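Local coordinates for ochratoxinase (Aspergillus niger, PDB 4C65), which is a zinc-dependent amidohydrolase and carboxypeptidase that releases C-terminal aromatic residues and degrades the mycotoxin ochratoxin A to ochratoxin alpha and phenylalanine, at residues V7-A12 with A42-K47; G20-N25 with T357-I362; G251-I256 with W274-E279. One frame throughout, in Å; residues are numbered along the deposited sequence.

The three contacts run from the beta-sandwich domain into the twisted TIM barrel. The centre of contact 1, on strand 7-15, lies about 31 Å from the chain centre. Contact 2 starts in the following loop and ends on helix 358-365, its centre about 21 Å from that of contact 1. The two cross along the chain: 20-25 falls between the segments of contact 1, and 357-362 comes after both. Contact 3 joins helices 249-258 and 271-280. It is nested within contact 2; their centres are about 29 Å apart, and its centre is about 44 Å from that of contact 1. Contact 2 sets the loop between two N-terminal strands against a late helix; contact 3 packs consecutive barrel helices.

Contact 1: residues V7-A12 with A42-K47; sequences VTIIYA and ADIPKK
I9 and I44 mark the closest pass of the two backbones, with I9 CA 9.0 Å from I44 CA. Segment 7-12 is extended strand. Segment 42-47 runs past it in roughly the opposite direction as a turn and loop, then enters helix 46-51 with P45 at the N-cap position. The gap is bridged by side chains alone. I44 points its CB toward the strand, and its terminal methyl does the touching. I44 CG1 is anti to the carbonyl carbon (chi1 -60°), and the extended chi2 of 158° carries CD1 onward to the strand. There CD1 meets two residues. I44 CD1 lies 4.2 Å from I9 CG2, the branch methyl of a residue that also faces the loop. It lies 3.4 Å from Y11 CE1, which is tight. The methyl also sits beside the phenol end of the ring, 3.7 Å from Y11 OH. The side chains of Y11 and I44 cross at about a right angle. I9 and Y11 are two positions apart and lie on one face of the strand, where both also touch L49 of helix 46-51. The Y11 ring has a cation-pi partner in R57. F37 and A27 pack against I44 as well. The contact is largely buried apolar packing in the beta-sandwich domain, where a loop and short helix cover one face of strand 7-15.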
# COMPACT_ATOMS: atom_id res chain seq x y z
N VAL A 7 8.17 38.19 44.15
CA VAL A 7 7.54 37.79 45.38
C VAL A 7 6.14 38.37 45.49
O VAL A 7 5.93 39.56 45.29
CB VAL A 7 8.42 38.24 46.57
CG1 VAL A 7 7.72 37.97 47.91
CG2 VAL A 7 9.75 37.52 46.51
N THR A 8 5.17 37.51 45.85
CA THR A 8 3.78 37.92 46.06
C THR A 8 3.30 37.42 47.42
O THR A 8 3.49 36.26 47.76
CB THR A 8 2.85 37.34 44.99
OG1 THR A 8 3.36 37.66 43.70
CG2 THR A 8 1.45 37.89 45.13
N ILE A 9 2.71 38.32 48.21
CA ILE A 9 2.10 37.94 49.49
C ILE A 9 0.61 37.95 49.34
O ILE A 9 0.03 38.92 48.87
CB ILE A 9 2.51 38.87 50.65
CG1 ILE A 9 4.04 38.96 50.72
CG2 ILE A 9 1.96 38.33 51.96
CD1 ILE A 9 4.56 39.82 51.83
N ILE A 10 -0.02 36.84 49.73
CA ILE A 10 -1.47 36.72 49.72
C ILE A 10 -1.96 36.46 51.13
O ILE A 10 -1.57 35.47 51.75
CB ILE A 10 -1.93 35.55 48.83
CG1 ILE A 10 -1.36 35.68 47.43
CG2 ILE A 10 -3.46 35.49 48.80
CD1 ILE A 10 -1.32 34.36 46.68
N TYR A 11 -2.77 37.38 51.66
CA TYR A 11 -3.37 37.22 52.97
C TYR A 11 -4.73 36.61 52.81
O TYR A 11 -5.51 37.05 51.96
CB TYR A 11 -3.51 38.58 53.64
CG TYR A 11 -2.20 39.25 53.96
CD1 TYR A 11 -1.55 39.03 55.16
CD2 TYR A 11 -1.59 40.08 53.04
CE1 TYR A 11 -0.34 39.64 55.46
CE2 TYR A 11 -0.37 40.71 53.33
CZ TYR A 11 0.23 40.49 54.54
OH TYR A 11 1.41 41.11 54.85
N ALA A 12 -5.02 35.61 53.63
CA ALA A 12 -6.27 34.87 53.49
C ALA A 12 -7.04 34.78 54.79
O ALA A 12 -6.50 34.32 55.79
CB ALA A 12 -6.00 33.47 52.94
N ALA A 42 0.84 36.53 61.10
CA ALA A 42 1.85 37.07 61.99
C ALA A 42 3.26 36.53 61.74
O ALA A 42 4.24 37.17 62.10
CB ALA A 42 1.45 36.84 63.44
N ASP A 43 3.37 35.38 61.10
CA ASP A 43 4.65 34.69 61.00
C ASP A 43 5.36 34.84 59.67
O ASP A 43 6.34 34.14 59.43
CB ASP A 43 4.48 33.22 61.32
CG ASP A 43 4.09 32.97 62.79
OD1 ASP A 43 4.35 33.81 63.66
OD2 ASP A 43 3.44 31.94 63.05
N ILE A 44 4.89 35.72 58.80
CA ILE A 44 5.53 35.91 57.51
C ILE A 44 6.98 36.34 57.71
O ILE A 44 7.22 37.35 58.33
CB ILE A 44 4.82 36.98 56.66
CG1 ILE A 44 3.35 36.61 56.40
CG2 ILE A 44 5.51 37.16 55.31
CD1 ILE A 44 2.47 37.80 56.07
N PRO A 45 7.95 35.57 57.20
CA PRO A 45 9.34 35.99 57.30
C PRO A 45 9.51 37.42 56.77
O PRO A 45 8.98 37.76 55.72
CB PRO A 45 10.09 34.99 56.42
CG PRO A 45 9.23 33.77 56.42
CD PRO A 45 7.83 34.28 56.47
N LYS A 46 10.24 38.25 57.52
CA LYS A 46 10.34 39.66 57.22
C LYS A 46 10.98 39.93 55.86
O LYS A 46 10.72 40.98 55.26
CB LYS A 46 11.14 40.40 58.31
CG LYS A 46 10.59 40.44 59.72
CD LYS A 46 9.09 40.37 59.74
CE LYS A 46 8.61 40.26 61.18
NZ LYS A 46 7.56 41.24 61.54
N LYS A 47 11.82 39.02 55.37
CA LYS A 47 12.49 39.23 54.08
C LYS A 47 11.49 39.34 52.94
O LYS A 47 11.70 40.12 52.02
CB LYS A 47 13.52 38.15 53.79
CG LYS A 47 13.00 36.74 53.73
CD LYS A 47 14.10 35.78 53.30
CE LYS A 47 13.68 34.33 53.56
NZ LYS A 47 14.41 33.32 52.77

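Contact 2: residues G20-N25 with T357-I362; sequences GEPLRN and TPLEAI
L359, in the first turn of helix 358-365, packs against G20, E21 and P22 in the loop that joins strands 7-15 and 26-31. This helix start carries a capping box. T357, at the N-cap, accepts from the backbone of E360, with E360 N 3.0 Å from T357 OG1. The return bond runs from T357 N to E360 OE1 at 3.1 Å. It reaches that oxygen from above the carboxylate plane, 50° out of it. The pair of bonds fixes the first turn, and L359 projects from that turn toward the loop. Its CG is anti to the backbone N (chi1 -168°), which carries both methyls out to the loop. P22 turns its CB toward the helix, and the touching atom is CD, beside the ring nitrogen. P22 CD is 4.1 Å from L359 CD1 and equally far from L359 CD2. E21 starts out pointing away from the helix. Its chain bends at chi2 (-54°), and the carboxylate swings back. E21 OE2 then lies 3.7 Å from L359 CD2, the two side chains crossing at about a right angle. This is a van der Waals approach of an oxygen to a methyl. The carbonyl of G20 is a looser neighbour, with G20 O 4.3 Å from L359 CD2. The contact lies at the surface, away from the zinc site. It sets a loop probably of the beta-sandwich domain against a helix late in the amidohydrolase region. L399 packs on both P22 and L359, and P22 also rests on L14 of strand 7-15. Behind L359, A361 packs on L347, A350 and V351 of helix 344-354.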
# COMPACT_ATOMS: atom_id res chain seq x y z
N GLY A 20 -4.96 18.84 55.30
CA GLY A 20 -4.66 19.36 56.63
C GLY A 20 -5.74 20.32 57.02
O GLY A 20 -6.60 20.66 56.21
N GLU A 21 -5.74 20.71 58.29
CA GLU A 21 -6.77 21.60 58.81
C GLU A 21 -6.60 22.99 58.22
O GLU A 21 -5.49 23.50 58.15
CB GLU A 21 -6.75 21.63 60.36
CG GLU A 21 -7.43 20.44 61.05
CD GLU A 21 -8.88 20.17 60.59
OE1 GLU A 21 -9.78 20.95 60.96
OE2 GLU A 21 -9.12 19.22 59.82
N PRO A 22 -7.70 23.60 57.79
CA PRO A 22 -7.66 24.98 57.36
C PRO A 22 -7.12 25.92 58.45
O PRO A 22 -7.29 25.66 59.62
CB PRO A 22 -9.12 25.33 57.03
CG PRO A 22 -9.94 24.15 57.37
CD PRO A 22 -9.04 23.01 57.65
N LEU A 23 -6.50 27.01 58.01
CA LEU A 23 -5.90 28.03 58.88
C LEU A 23 -6.65 29.32 58.74
O LEU A 23 -6.85 29.78 57.62
CB LEU A 23 -4.48 28.40 58.47
CG LEU A 23 -3.27 27.82 59.24
CD1 LEU A 23 -1.94 27.82 58.50
CD2 LEU A 23 -3.13 28.55 60.59
N ARG A 24 -6.99 29.93 59.86
CA ARG A 24 -7.60 31.25 59.82
C ARG A 24 -6.55 32.34 59.85
O ARG A 24 -5.51 32.20 60.48
CB ARG A 24 -8.61 31.40 60.94
CG ARG A 24 -9.95 30.84 60.55
CD ARG A 24 -10.81 30.54 61.74
NE ARG A 24 -11.92 29.66 61.42
CZ ARG A 24 -12.73 29.13 62.35
NH1 ARG A 24 -12.54 29.43 63.63
NH2 ARG A 24 -13.72 28.33 61.99
N ASN A 25 -6.84 33.44 59.16
CA ASN A 25 -5.95 34.61 59.11
C ASN A 25 -4.53 34.24 58.77
O ASN A 25 -3.60 34.48 59.55
CB ASN A 25 -6.00 35.40 60.42
CG ASN A 25 -7.40 35.87 60.75
OD1 ASN A 25 -8.04 36.55 59.95
ND2 ASN A 25 -7.89 35.48 61.91
N THR A 357 -16.75 14.63 53.40
CA THR A 357 -16.88 15.99 53.93
C THR A 357 -16.42 16.93 52.83
O THR A 357 -15.67 16.53 51.95
CB THR A 357 -16.01 16.23 55.18
OG1 THR A 357 -14.64 15.97 54.87
CG2 THR A 357 -16.44 15.33 56.34
N PRO A 358 -16.90 18.17 52.85
CA PRO A 358 -16.37 19.12 51.89
C PRO A 358 -14.84 19.18 51.92
O PRO A 358 -14.21 19.29 50.87
CB PRO A 358 -16.99 20.44 52.34
CG PRO A 358 -18.30 20.05 52.95
CD PRO A 358 -18.04 18.73 53.61
N LEU A 359 -14.25 19.09 53.11
CA LEU A 359 -12.79 19.13 53.24
C LEU A 359 -12.12 17.91 52.57
O LEU A 359 -11.08 18.04 51.92
CB LEU A 359 -12.38 19.22 54.71
CG LEU A 359 -10.92 19.55 55.01
CD1 LEU A 359 -10.54 20.91 54.46
CD2 LEU A 359 -10.73 19.51 56.51
N GLU A 360 -12.73 16.73 52.72
CA GLU A 360 -12.23 15.53 52.04
C GLU A 360 -12.39 15.62 50.53
O GLU A 360 -11.51 15.19 49.78
CB GLU A 360 -12.95 14.29 52.55
CG GLU A 360 -12.50 13.85 53.94
CD GLU A 360 -13.49 12.90 54.60
OE1 GLU A 360 -14.56 12.59 54.04
OE2 GLU A 360 -13.24 12.46 55.73
N ALA A 361 -13.51 16.19 50.09
CA ALA A 361 -13.75 16.38 48.67
C ALA A 361 -12.68 17.26 48.04
O ALA A 361 -12.16 16.95 46.97
CB ALA A 361 -15.12 17.00 48.44
N ILE A 362 -12.35 18.33 48.74
CA ILE A 362 -11.29 19.23 48.28
C ILE A 362 -9.94 18.54 48.23
O ILE A 362 -9.18 18.75 47.30
CB ILE A 362 -11.25 20.51 49.14
CG1 ILE A 362 -12.45 21.40 48.76
CG2 ILE A 362 -9.94 21.27 48.93
CD1 ILE A 362 -12.66 22.60 49.65

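Contact 3: residues G251-I256 with W274-E279; sequences GIMAAI and WELMKE
K278 NZ sits among several oxygens, one helical turn from E275 on the helix whose L276 touches M253. Its salt bridge is to E275 OE2 at 3.2 Å, weak as a hydrogen bond. A second weak bond runs to E275 OE1 at 3.4 Å, and another weak one to the carbonyl of A327. These groups take no part in the helix-to-helix contact, which is apolar. The two helical segments run nearly parallel, with their axes 11.3 Å apart and crossing at 19°. L276 points its CB toward helix 249-258. M253 does not, but its chain bends at chi2 (-64°) and again at chi3, and the thioether end folds across the leucine. M253 CE is 3.7 Å from L276 CD1, and M253 SD is 3.8 Å from that methyl. One turn on, I256 points its CB toward the other helix. Its CD1 meets two neighbouring side chains, 4.3 Å from L276 CB and 4.1 Å from M277 CG. I256 and M277 both also rest on L263 of strand 262-263, so this side of the contact is buried. The helices follow successive parallel barrel strands, 242-246 and 262-263, in beta-alpha-beta order. The zinc ligand H265 lies about 10 Å from M277, side chain to side chain. The chemistry implies that the helices are held together here, without charge pairing, by van der Waals contact of methyl, methylene and thioether groups, buried on the I256 and M277 side and partly open on the M253 and L276 side.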
# COMPACT_ATOMS: atom_id res chain seq x y z
N GLY A 251 -12.60 -6.97 35.02
CA GLY A 251 -11.71 -5.94 34.51
C GLY A 251 -10.93 -5.23 35.60
O GLY A 251 -9.72 -5.01 35.46
N ILE A 252 -11.60 -4.91 36.71
CA ILE A 252 -10.95 -4.30 37.87
C ILE A 252 -9.79 -5.16 38.35
O ILE A 252 -8.69 -4.68 38.52
CB ILE A 252 -11.92 -4.10 39.05
CG1 ILE A 252 -13.03 -3.11 38.67
CG2 ILE A 252 -11.18 -3.58 40.26
CD1 ILE A 252 -14.14 -2.99 39.71
N MET A 253 -10.05 -6.45 38.55
CA MET A 253 -9.03 -7.36 39.07
C MET A 253 -7.88 -7.57 38.08
O MET A 253 -6.73 -7.64 38.48
CB MET A 253 -9.64 -8.70 39.46
CG MET A 253 -10.66 -8.60 40.60
SD MET A 253 -9.92 -8.03 42.14
CE MET A 253 -9.20 -9.59 42.66
N ALA A 254 -8.19 -7.65 36.80
CA ALA A 254 -7.14 -7.83 35.82
C ALA A 254 -6.24 -6.58 35.78
O ALA A 254 -5.02 -6.70 35.64
CB ALA A 254 -7.72 -8.12 34.45
N ALA A 255 -6.84 -5.40 35.92
CA ALA A 255 -6.07 -4.16 35.89
C ALA A 255 -5.16 -4.09 37.11
O ALA A 255 -4.02 -3.67 37.02
CB ALA A 255 -6.99 -2.96 35.84
N ILE A 256 -5.66 -4.51 38.26
CA ILE A 256 -4.89 -4.48 39.50
C ILE A 256 -3.71 -5.46 39.46
O ILE A 256 -2.57 -5.08 39.70
CB ILE A 256 -5.79 -4.79 40.71
CG1 ILE A 256 -6.74 -3.61 40.94
CG2 ILE A 256 -4.96 -5.11 41.95
CD1 ILE A 256 -7.77 -3.83 42.04
N TRP A 274 -11.40 -2.78 47.39
CA TRP A 274 -10.98 -1.66 48.24
C TRP A 274 -9.69 -2.00 48.98
O TRP A 274 -8.74 -1.21 48.98
CB TRP A 274 -12.07 -1.25 49.23
CG TRP A 274 -13.43 -1.01 48.60
CD1 TRP A 274 -13.68 -0.45 47.39
CD2 TRP A 274 -14.71 -1.30 49.18
NE1 TRP A 274 -15.03 -0.38 47.17
CE2 TRP A 274 -15.69 -0.90 48.25
CE3 TRP A 274 -15.13 -1.88 50.38
CZ2 TRP A 274 -17.05 -1.08 48.48
CZ3 TRP A 274 -16.49 -2.02 50.63
CH2 TRP A 274 -17.44 -1.62 49.68
N GLU A 275 -9.66 -3.17 49.60
CA GLU A 275 -8.47 -3.62 50.32
C GLU A 275 -7.26 -3.73 49.42
O GLU A 275 -6.17 -3.29 49.79
CB GLU A 275 -8.73 -4.98 51.01
CG GLU A 275 -9.68 -4.87 52.19
CD GLU A 275 -9.32 -3.69 53.09
OE1 GLU A 275 -8.14 -3.63 53.52
OE2 GLU A 275 -10.19 -2.81 53.34
N LEU A 276 -7.43 -4.34 48.24
CA LEU A 276 -6.35 -4.43 47.28
C LEU A 276 -5.83 -3.06 46.88
O LEU A 276 -4.61 -2.87 46.74
CB LEU A 276 -6.76 -5.20 46.01
CG LEU A 276 -6.67 -6.72 46.09
CD1 LEU A 276 -7.30 -7.35 44.85
CD2 LEU A 276 -5.23 -7.18 46.21
N MET A 277 -6.74 -2.12 46.66
CA MET A 277 -6.34 -0.80 46.20
C MET A 277 -5.57 -0.04 47.28
O MET A 277 -4.64 0.72 46.98
CB MET A 277 -7.56 -0.00 45.75
CG MET A 277 -8.15 -0.50 44.43
SD MET A 277 -9.63 0.41 43.97
CE MET A 277 -8.89 1.90 43.29
N LYS A 278 -5.97 -0.25 48.54
CA LYS A 278 -5.24 0.32 49.68
C LYS A 278 -3.87 -0.30 49.80
O LYS A 278 -2.88 0.41 49.94
CB LYS A 278 -6.00 0.08 50.97
CG LYS A 278 -7.13 1.07 51.19
CD LYS A 278 -7.57 1.07 52.64
CE LYS A 278 -8.44 -0.14 52.95
NZ LYS A 278 -8.50 -0.38 54.43
N GLU A 279 -3.82 -1.63 49.74
CA GLU A 279 -2.60 -2.43 49.84
C GLU A 279 -1.57 -2.01 48.81
O GLU A 279 -0.41 -1.81 49.13
CB GLU A 279 -2.95 -3.91 49.62
CG GLU A 279 -2.88 -4.85 50.80
CD GLU A 279 -3.57 -6.18 50.45
OE1 GLU A 279 -3.14 -6.73 49.39
OE2 GLU A 279 -4.52 -6.65 51.17